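Local coordinates for protein HTH-type transcriptional repressor NemR (PDB 4YZE) that represses transcription of the nemRA-gloA operon by binding the NemR box, and takes part in the response to electrophiles and reactive chlorine species, at the interface of chains A and B. Numbering follows the deposited sequence. Chains: chain A/B, HTH-type transcriptional repressor NemR.

Contact 1: the interface of chains A and B. Residues chain A 160-161, 164, 191, 195; chain B 168, 187-188, 191.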
loop_
_atom_site.group_PDB
_atom_site.type_symbol
_atom_site.label_atom_id
_atom_site.label_comp_id
_atom_site.label_asym_id
_atom_site.label_seq_id
_atom_site.Cartn_x
_atom_site.Cartn_y
_atom_site.Cartn_z
ATOM N N GLN A 160 1.341 -10.276 -15.922
ATOM C CA GLN A 160 1.542 -8.832 -15.882
ATOM C C GLN A 160 0.253 -8.130 -15.447
ATOM O O GLN A 160 0.257 -7.302 -14.530
ATOM C CB GLN A 160 1.984 -8.322 -17.257
ATOM N N GLN A 161 -0.859 -8.490 -16.074
ATOM C CA GLN A 161 -2.104 -7.805 -15.761
ATOM C C GLN A 161 -2.553 -8.182 -14.362
ATOM O O GLN A 161 -3.074 -7.339 -13.642
ATOM C CB GLN A 161 -3.199 -8.095 -16.804
ATOM C CG GLN A 161 -4.566 -7.516 -16.435
ATOM C CD GLN A 161 -4.565 -5.990 -16.336
ATOM O OE1 GLN A 161 -4.690 -5.412 -15.243
ATOM N NE2 GLN A 161 -4.428 -5.335 -17.476
ATOM N N VAL A 164 -0.644 -6.010 -11.733
ATOM C CA VAL A 164 -1.190 -4.659 -11.706
ATOM C C VAL A 164 -2.470 -4.631 -10.901
ATOM O O VAL A 164 -2.675 -3.714 -10.125
ATOM C CB VAL A 164 -1.476 -4.150 -13.140
ATOM C CG1 VAL A 164 -2.398 -2.908 -13.136
ATOM C CG2 VAL A 164 -0.168 -3.861 -13.852
ATOM N N HIS A 191 -12.336 1.415 -12.609
ATOM C CA HIS A 191 -11.251 1.354 -13.587
ATOM C C HIS A 191 -11.009 -0.084 -14.090
ATOM O O HIS A 191 -10.757 -0.301 -15.293
ATOM C CB HIS A 191 -9.993 2.024 -13.040
ATOM C CG HIS A 191 -8.767 1.833 -13.880
ATOM N ND1 HIS A 191 -8.426 2.684 -14.911
ATOM C CD2 HIS A 191 -7.769 0.922 -13.799
ATOM C CE1 HIS A 191 -7.285 2.287 -15.448
ATOM N NE2 HIS A 191 -6.862 1.221 -14.788
ATOM N N ILE A 195 -10.879 -1.691 -17.874
ATOM C CA ILE A 195 -9.640 -2.319 -18.329
ATOM C C ILE A 195 -9.862 -3.784 -18.710
ATOM O O ILE A 195 -9.337 -4.257 -19.720
ATOM C CB ILE A 195 -8.534 -2.202 -17.247
ATOM C CG1 ILE A 195 -8.091 -0.747 -17.112
ATOM C CG2 ILE A 195 -7.347 -3.055 -17.601
ATOM C CD1 ILE A 195 -7.789 -0.100 -18.463
ATOM N N LEU B 168 -1.712 2.790 -7.968
ATOM C CA LEU B 168 -0.853 1.769 -8.563
ATOM C C LEU B 168 0.574 1.966 -8.090
ATOM O O LEU B 168 1.271 1.008 -7.763
ATOM C CB LEU B 168 -0.858 1.899 -10.097
ATOM C CG LEU B 168 -0.710 0.710 -11.049
ATOM C CD1 LEU B 168 -0.173 1.178 -12.441
ATOM C CD2 LEU B 168 0.097 -0.428 -10.502
ATOM N N ASN B 187 6.659 -3.635 -14.089
ATOM C CA ASN B 187 5.359 -4.085 -14.555
ATOM C C ASN B 187 4.301 -2.973 -14.535
ATOM O O ASN B 187 3.532 -2.814 -15.485
ATOM C CB ASN B 187 4.919 -5.237 -13.665
ATOM C CG ASN B 187 3.802 -6.020 -14.254
ATOM O OD1 ASN B 187 4.018 -6.839 -15.138
ATOM N ND2 ASN B 187 2.589 -5.787 -13.762
ATOM N N ALA B 188 4.248 -2.207 -13.445
ATOM C CA ALA B 188 3.310 -1.086 -13.371
ATOM C C ALA B 188 3.614 -0.085 -14.484
ATOM O O ALA B 188 2.704 0.443 -15.128
ATOM C CB ALA B 188 3.364 -0.404 -12.003
ATOM N N HIS B 191 2.401 -1.277 -17.718
ATOM C CA HIS B 191 0.948 -1.122 -17.783
ATOM C C HIS B 191 0.575 0.318 -18.129
ATOM O O HIS B 191 -0.313 0.546 -18.963
ATOM C CB HIS B 191 0.279 -1.551 -16.470
ATOM C CG HIS B 191 -1.223 -1.530 -16.505
ATOM N ND1 HIS B 191 -1.969 -0.530 -15.912
ATOM C CD2 HIS B 191 -2.115 -2.395 -17.043
ATOM C CE1 HIS B 191 -3.256 -0.779 -16.087
ATOM N NE2 HIS B 191 -3.372 -1.905 -16.771
#
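B:His191 lays its imidazole against A:Val164, crossing the valine at about a right angle. Its CG stands anti to the backbone N (chi1 -175°), which carries the ring out from helix 183-195 of chain B toward helix 158-179 of chain A. From the base outward, CB touches the CG2 methyl of A:Val164 at 3.5 Å. CG touches both methyls, A:Val164 CG2 at 3.7 Å. Beyond it, A:Val164 CG1 sits over the middle of one ring face, 3.6 Å from the centroid, a CH-pi contact. At the far end, B:His191 NE2 lies 3.7 Å from NE2 of the A:Gln161 amide, whose plane is nearly perpendicular to the ring; this is proximity, not a bond. A:His191 approaches the same end, the two NE2 atoms of A:His191 and B:His191 being 5.1 Å apart. One turn earlier, the B:Asn187 amide gives a nearly straight hydrogen bond (172° at H) from ND2 to the backbone O of A:Gln160, 2.9 Å away. That O lies in the amide plane of B:Asn187, while the donor is tilted a little from the carbonyl plane. The A:Gln160 side chain is modelled only to CB. The site joins the last helix of one subunit to the dimerisation helix of the other.

Contact 2: the interface of chains A and B. Residues chain A 183, 187, 191; chain B 160, 163-164.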
loop_
_atom_site.group_PDB
_atom_site.type_symbol
_atom_site.label_atom_id
_atom_site.label_comp_id
_atom_site.label_asym_id
_atom_site.label_seq_id
_atom_site.Cartn_x
_atom_site.Cartn_y
_atom_site.Cartn_z
ATOM N N GLU A 183 -13.796 5.861 -1.558
ATOM C CA GLU A 183 -13.636 6.366 -2.931
ATOM C C GLU A 183 -12.472 5.705 -3.700
ATOM O O GLU A 183 -12.633 5.361 -4.859
ATOM C CB GLU A 183 -13.542 7.900 -2.950
ATOM C CG GLU A 183 -13.712 8.533 -4.324
ATOM C CD GLU A 183 -12.445 8.454 -5.166
ATOM O OE1 GLU A 183 -11.340 8.383 -4.568
ATOM O OE2 GLU A 183 -12.557 8.463 -6.420
ATOM N N ASN A 187 -13.238 3.733 -6.998
ATOM C CA ASN A 187 -12.576 4.200 -8.200
ATOM C C ASN A 187 -11.760 3.075 -8.834
ATOM O O ASN A 187 -11.722 2.954 -10.061
ATOM C CB ASN A 187 -11.714 5.436 -7.934
ATOM C CG ASN A 187 -11.081 5.973 -9.204
ATOM O OD1 ASN A 187 -11.777 6.313 -10.161
ATOM N ND2 ASN A 187 -9.762 6.038 -9.222
ATOM N N HIS A 191 -12.336 1.415 -12.609
ATOM C CA HIS A 191 -11.251 1.354 -13.587
ATOM C C HIS A 191 -11.009 -0.084 -14.090
ATOM O O HIS A 191 -10.757 -0.301 -15.293
ATOM C CB HIS A 191 -9.993 2.024 -13.040
ATOM C CG HIS A 191 -8.767 1.833 -13.880
ATOM N ND1 HIS A 191 -8.426 2.684 -14.911
ATOM C CD2 HIS A 191 -7.769 0.922 -13.799
ATOM C CE1 HIS A 191 -7.285 2.287 -15.448
ATOM N NE2 HIS A 191 -6.862 1.221 -14.788
ATOM N N GLN B 160 -9.856 10.991 -11.858
ATOM C CA GLN B 160 -10.079 9.550 -11.745
ATOM C C GLN B 160 -8.881 8.726 -12.196
ATOM O O GLN B 160 -8.489 7.759 -11.537
ATOM C CB GLN B 160 -11.305 9.170 -12.588
ATOM C CG GLN B 160 -11.503 7.689 -12.853
ATOM C CD GLN B 160 -10.889 7.214 -14.162
ATOM O OE1 GLN B 160 -10.902 7.930 -15.176
ATOM N NE2 GLN B 160 -10.350 5.994 -14.148
ATOM N N GLN B 163 -5.943 9.265 -9.886
ATOM C CA GLN B 163 -6.132 8.468 -8.679
ATOM C C GLN B 163 -5.667 7.027 -8.893
ATOM O O GLN B 163 -5.078 6.421 -7.999
ATOM C CB GLN B 163 -7.596 8.501 -8.249
ATOM C CG GLN B 163 -8.020 9.836 -7.631
ATOM C CD GLN B 163 -9.514 9.911 -7.434
ATOM O OE1 GLN B 163 -10.234 8.979 -7.795
ATOM N NE2 GLN B 163 -9.997 11.021 -6.874
ATOM N N VAL B 164 -5.947 6.481 -10.075
ATOM C CA VAL B 164 -5.511 5.123 -10.425
ATOM C C VAL B 164 -4.000 5.030 -10.465
ATOM O O VAL B 164 -3.409 4.097 -9.909
ATOM C CB VAL B 164 -6.091 4.678 -11.797
ATOM C CG1 VAL B 164 -5.401 3.401 -12.314
ATOM C CG2 VAL B 164 -7.588 4.476 -11.689
HETATM O O HOH W 1 -11.669 4.660 -12.387
#
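This is a polar, water-assisted helix-to-helix patch of the homodimer interface, where A:Asn187 and A:His191 lie across B:Gln160 and B:Val164 and add directed bonds to the subunit pairing. A:Asn187 ND2 donates to the backbone O of B:Gln160 at 3.2 Å, in the carbonyl plane and on a lone pair, with 160° at H. The other end of the A:Asn187 amide takes up a water: water 1 is 2.8 Å from OD1 and 2.9 Å from the backbone O of A:Asn187. B:Gln160, bent at chi2 (-93°), curls its amide back to the same water, its NE2 at 2.6 Å along a bent path. The amide of A:Asn187 is thus gripped at both its nitrogen and its oxygen, which fixes its rotation. B:Val164 caps the A:His191 imidazole: CG1 lies over the ring centre, 3.7 Å from the centroid, while CG2 touches the ring atom CG at 3.6 Å. A:Glu183 and B:Gln163 meet tip to tip with OE2 of A:Glu183 2.7 Å from OE1 of B:Gln163. As built this is a clash of two acceptors, and the glutamine amide may be modelled the wrong way round. The patch runs along one side of helix 183-195 of chain A, from its first residue onward, where it lies against the N-terminal part of helix 158-179 of chain B.

Contact 3: the interface of chains A and B. Residues chain A 110, 114, 167, 170-171, 174; chain B 111, 170-171, 174-175, 178.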
loop_
_atom_site.group_PDB
_atom_site.type_symbol
_atom_site.label_atom_id
_atom_site.label_comp_id
_atom_site.label_asym_id
_atom_site.label_seq_id
_atom_site.Cartn_x
_atom_site.Cartn_y
_atom_site.Cartn_z
ATOM N N THR A 110 -2.215 -8.003 5.248
ATOM C CA THR A 110 -1.103 -7.711 4.349
ATOM C C THR A 110 -0.802 -6.220 4.374
ATOM O O THR A 110 0.351 -5.807 4.576
ATOM C CB THR A 110 -1.355 -8.204 2.907
ATOM O OG1 THR A 110 -1.357 -9.636 2.886
ATOM C CG2 THR A 110 -0.256 -7.718 1.984
ATOM N N SER A 114 2.609 -4.727 5.776
ATOM C CA SER A 114 3.459 -3.982 4.843
ATOM C C SER A 114 4.458 -3.072 5.569
ATOM O O SER A 114 5.669 -3.176 5.370
ATOM C CB SER A 114 2.581 -3.093 3.997
ATOM O OG SER A 114 2.162 -1.978 4.767
ATOM N N ALA A 167 -1.475 -4.893 -7.315
ATOM C CA ALA A 167 -0.856 -3.644 -6.863
ATOM C C ALA A 167 -1.944 -2.589 -6.695
ATOM O O ALA A 167 -1.947 -1.824 -5.730
ATOM C CB ALA A 167 0.170 -3.180 -7.838
ATOM N N LEU A 170 -4.004 -3.191 -3.542
ATOM C CA LEU A 170 -3.170 -2.891 -2.379
ATOM C C LEU A 170 -3.112 -1.383 -2.165
ATOM O O LEU A 170 -3.365 -0.879 -1.055
ATOM C CB LEU A 170 -1.750 -3.491 -2.607
ATOM C CG LEU A 170 -1.133 -4.450 -1.585
ATOM C CD1 LEU A 170 0.299 -4.798 -1.979
ATOM C CD2 LEU A 170 -1.145 -3.872 -0.178
ATOM N N GLY A 171 -2.830 -0.642 -3.233
ATOM C CA GLY A 171 -2.665 0.803 -3.097
ATOM C C GLY A 171 -3.989 1.485 -2.782
ATOM O O GLY A 171 -4.059 2.480 -2.038
ATOM N N LEU A 174 -4.757 0.992 0.874
ATOM C CA LEU A 174 -3.877 1.821 1.674
ATOM C C LEU A 174 -4.468 3.205 1.724
ATOM O O LEU A 174 -4.674 3.791 2.791
ATOM C CB LEU A 174 -2.493 1.891 1.028
ATOM C CG LEU A 174 -1.345 1.237 1.788
ATOM C CD1 LEU A 174 0.000 1.701 1.252
ATOM C CD2 LEU A 174 -1.462 1.550 3.245
ATOM N N VAL B 111 3.774 5.025 3.684
ATOM C CA VAL B 111 3.572 3.614 3.952
ATOM C C VAL B 111 3.828 3.307 5.416
ATOM O O VAL B 111 3.024 2.634 6.068
ATOM C CB VAL B 111 4.476 2.755 3.056
ATOM C CG1 VAL B 111 4.567 1.333 3.594
ATOM C CG2 VAL B 111 3.971 2.787 1.578
ATOM N N LEU B 170 1.600 3.290 -5.401
ATOM C CA LEU B 170 1.681 2.995 -3.974
ATOM C C LEU B 170 1.694 1.485 -3.779
ATOM O O LEU B 170 2.550 0.955 -3.088
ATOM C CB LEU B 170 0.463 3.613 -3.275
ATOM C CG LEU B 170 0.519 4.217 -1.877
ATOM C CD1 LEU B 170 1.541 5.366 -1.751
ATOM C CD2 LEU B 170 -0.894 4.689 -1.498
ATOM N N GLY B 171 0.765 0.792 -4.431
ATOM C CA GLY B 171 0.683 -0.657 -4.345
ATOM C C GLY B 171 1.921 -1.319 -4.914
ATOM O O GLY B 171 2.415 -2.295 -4.339
ATOM N N LEU B 174 4.821 -0.963 -2.491
ATOM C CA LEU B 174 4.663 -1.887 -1.371
ATOM C C LEU B 174 5.030 -3.291 -1.789
ATOM O O LEU B 174 5.741 -3.991 -1.070
ATOM C CB LEU B 174 3.222 -1.907 -0.875
ATOM C CG LEU B 174 2.896 -1.153 0.393
ATOM C CD1 LEU B 174 1.581 -1.650 0.905
ATOM C CD2 LEU B 174 4.010 -1.407 1.395
ATOM N N GLN B 175 4.527 -3.707 -2.952
ATOM C CA GLN B 175 4.806 -5.038 -3.452
ATOM C C GLN B 175 6.301 -5.216 -3.733
ATOM O O GLN B 175 6.869 -6.292 -3.508
ATOM C CB GLN B 175 3.956 -5.325 -4.704
ATOM C CG GLN B 175 3.902 -6.797 -5.094
ATOM C CD GLN B 175 3.832 -7.731 -3.882
ATOM O OE1 GLN B 175 3.148 -7.442 -2.891
ATOM N NE2 GLN B 175 4.540 -8.858 -3.959
ATOM N N ILE B 178 7.923 -5.691 -0.265
ATOM C CA ILE B 178 7.686 -7.029 0.258
ATOM C C ILE B 178 8.488 -8.096 -0.486
ATOM O O ILE B 178 9.070 -8.959 0.146
ATOM C CB ILE B 178 6.188 -7.388 0.270
ATOM C CG1 ILE B 178 5.422 -6.428 1.174
ATOM C CG2 ILE B 178 5.977 -8.820 0.763
ATOM C CD1 ILE B 178 3.895 -6.526 1.017
#
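An apolar helix-helix interface of the TetR-family dimer, in which helices 158-179 of the two subunits cross with A:Leu170, A:Gly171 and A:Leu174 against B:Gly171 and B:Leu174, contributes van der Waals packing to the subunit pairing. At the crossing the glycines let the backbones come close: the CA atoms of A:Gly171 and B:Gly171 are 3.9 Å apart. Next to them A:Leu174 and B:Leu174 point at each other tip to tip, CD1 to CD1 at 3.7 Å. B:Leu174 has a chi1 of -103°, off a staggered setting, and in this pose its methyls are shared among A:Ser114, A:Leu170 and A:Leu174. CD1 of B:Leu174 also meets CD2 of A:Leu170 at 3.7 Å, the two side chains crossing at about a right angle. Its CD2 presses on CB of A:Ser114 at 3.4 Å, a tight pair. An alanine in place of B:Leu174 would probably open a gap between A:Ser114, A:Leu170 and A:Leu174 and leave A:Leu174 without its tip-to-tip mate. The same CD1 of A:Leu174 is also 4.0 Å from CG of B:Leu170 and 4.1 Å from CG2 of B:Val111. A:Ser114 belongs to the short helix 109-114, which begins immediately after Cys108, the residue central to the response to reactive chlorine species.

Contact 4: the interface of chains A and B. Residues chain A 177-179; chain B 125, 128-129, 133.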
loop_
_atom_site.group_PDB
_atom_site.type_symbol
_atom_site.label_atom_id
_atom_site.label_comp_id
_atom_site.label_asym_id
_atom_site.label_seq_id
_atom_site.Cartn_x
_atom_site.Cartn_y
_atom_site.Cartn_z
ATOM N N LYS A 177 -7.721 3.579 3.581
ATOM C CA LYS A 177 -7.504 3.516 5.016
ATOM C C LYS A 177 -7.057 4.883 5.526
ATOM O O LYS A 177 -7.640 5.432 6.473
ATOM C CB LYS A 177 -6.439 2.457 5.298
ATOM C CG LYS A 177 -6.082 2.265 6.737
ATOM C CD LYS A 177 -5.057 1.140 6.794
ATOM C CE LYS A 177 -4.347 1.058 8.120
ATOM N NZ LYS A 177 -3.080 0.283 7.964
ATOM N N ILE A 178 -6.050 5.443 4.864
ATOM C CA ILE A 178 -5.528 6.751 5.222
ATOM C C ILE A 178 -6.584 7.835 5.172
ATOM O O ILE A 178 -6.726 8.589 6.127
ATOM C CB ILE A 178 -4.348 7.161 4.330
ATOM C CG1 ILE A 178 -3.134 6.289 4.622
ATOM C CG2 ILE A 178 -3.962 8.607 4.577
ATOM C CD1 ILE A 178 -2.070 6.392 3.561
ATOM N N SER A 179 -7.318 7.918 4.068
ATOM C CA SER A 179 -8.295 8.983 3.905
ATOM C C SER A 179 -9.631 8.667 4.554
ATOM O O SER A 179 -10.514 9.516 4.559
ATOM C CB SER A 179 -8.554 9.240 2.428
ATOM O OG SER A 179 -9.159 8.109 1.820
ATOM N N ARG B 125 -3.065 13.040 10.437
ATOM C CA ARG B 125 -3.768 12.234 9.453
ATOM C C ARG B 125 -4.232 13.130 8.312
ATOM O O ARG B 125 -4.171 12.757 7.136
ATOM C CB ARG B 125 -4.948 11.500 10.085
ATOM C CG ARG B 125 -5.597 10.481 9.137
ATOM C CD ARG B 125 -6.505 9.555 9.915
ATOM N NE ARG B 125 -6.834 8.325 9.207
ATOM C CZ ARG B 125 -7.321 7.247 9.813
ATOM N NH1 ARG B 125 -7.519 7.258 11.130
ATOM N NH2 ARG B 125 -7.601 6.158 9.110
ATOM N N MET B 128 -1.350 13.896 6.128
ATOM C CA MET B 128 -1.052 12.816 5.188
ATOM C C MET B 128 -2.061 12.821 4.010
ATOM O O MET B 128 -1.692 12.572 2.862
ATOM C CB MET B 128 -1.069 11.446 5.860
ATOM C CG MET B 128 -0.084 11.254 7.037
ATOM S SD MET B 128 -0.254 9.572 7.693
ATOM C CE MET B 128 -1.922 9.617 8.328
ATOM N N ASP B 129 -3.329 13.081 4.298
ATOM C CA ASP B 129 -4.351 13.121 3.247
ATOM C C ASP B 129 -4.061 14.199 2.208
ATOM O O ASP B 129 -4.107 13.936 1.007
ATOM C CB ASP B 129 -5.740 13.358 3.840
ATOM C CG ASP B 129 -6.229 12.183 4.657
ATOM O OD1 ASP B 129 -5.830 11.036 4.343
ATOM O OD2 ASP B 129 -7.013 12.404 5.606
ATOM N N ARG B 133 -3.389 13.877 -1.767
ATOM C CA ARG B 133 -4.256 14.583 -2.694
ATOM C C ARG B 133 -3.485 15.563 -3.573
ATOM O O ARG B 133 -3.797 15.709 -4.762
ATOM C CB ARG B 133 -5.410 15.293 -1.961
ATOM C CG ARG B 133 -6.441 14.314 -1.395
ATOM C CD ARG B 133 -7.729 15.006 -0.965
ATOM N NE ARG B 133 -8.397 14.280 0.120
ATOM C CZ ARG B 133 -9.289 13.306 -0.051
ATOM N NH1 ARG B 133 -9.646 12.917 -1.272
ATOM N NH2 ARG B 133 -9.829 12.717 1.006
#
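The flat guanidinium of B:Arg125 meets chain A with its edge, the backbone O atoms of A:Lys177 and A:Ile178 lying near its plane. NH2 of B:Arg125 donates to O of A:Lys177 at 2.7 Å (153° at H), and its NE donates to O of A:Ile178 at 3.1 Å (166° at H). Although both acceptor oxygens keep close to the guanidinium plane, the N-H groups come in tilted from the carbonyl planes. The arginine chain is extended from CG to NE, with CG anti to the backbone N (chi1 -172°), which carries the group clear of helix 122-148 to the end of helix 158-179. Its likely positive charge would favour these carbonyls at the helix C-terminus. A methionine in place of B:Arg125 would probably leave the carbonyls of A:Lys177 and A:Ile178 without these donors from the partner subunit. The side chains of B:Asp129 and A:Ile178 slide past each other in opposite directions. CG of the B:Asp129 carboxylate lies 3.9 Å from the CA of A:Ser179. Its OD1 stands 3.2 Å from O of A:Ile178; both can only accept, which makes the pair a clash that carries nothing. B:Arg133 and B:Met128 border the patch. The site caps the C-terminal end of one subunit's dimerisation helix with a helix of the other, extending the dimer contact beyond the central crossing.

Helix 158-179 runs through all four contacts. Contacts 1 and 2 pair it with helix 183-195 of the partner in opposite senses and are near-twins under the dimer two-fold; they share A:His191, and the centres of their C-alpha atoms are about 13 Å apart. By the same measure contact 3, where the two copies of helix 158-179 cross, is about 14 Å from contact 1 and 16 Å from contact 2. Contact 4 lies about 15 Å from contacts 2 and 3 and 23 Å from contact 1. The partner subunit thus touches the helix near its start, middle and end.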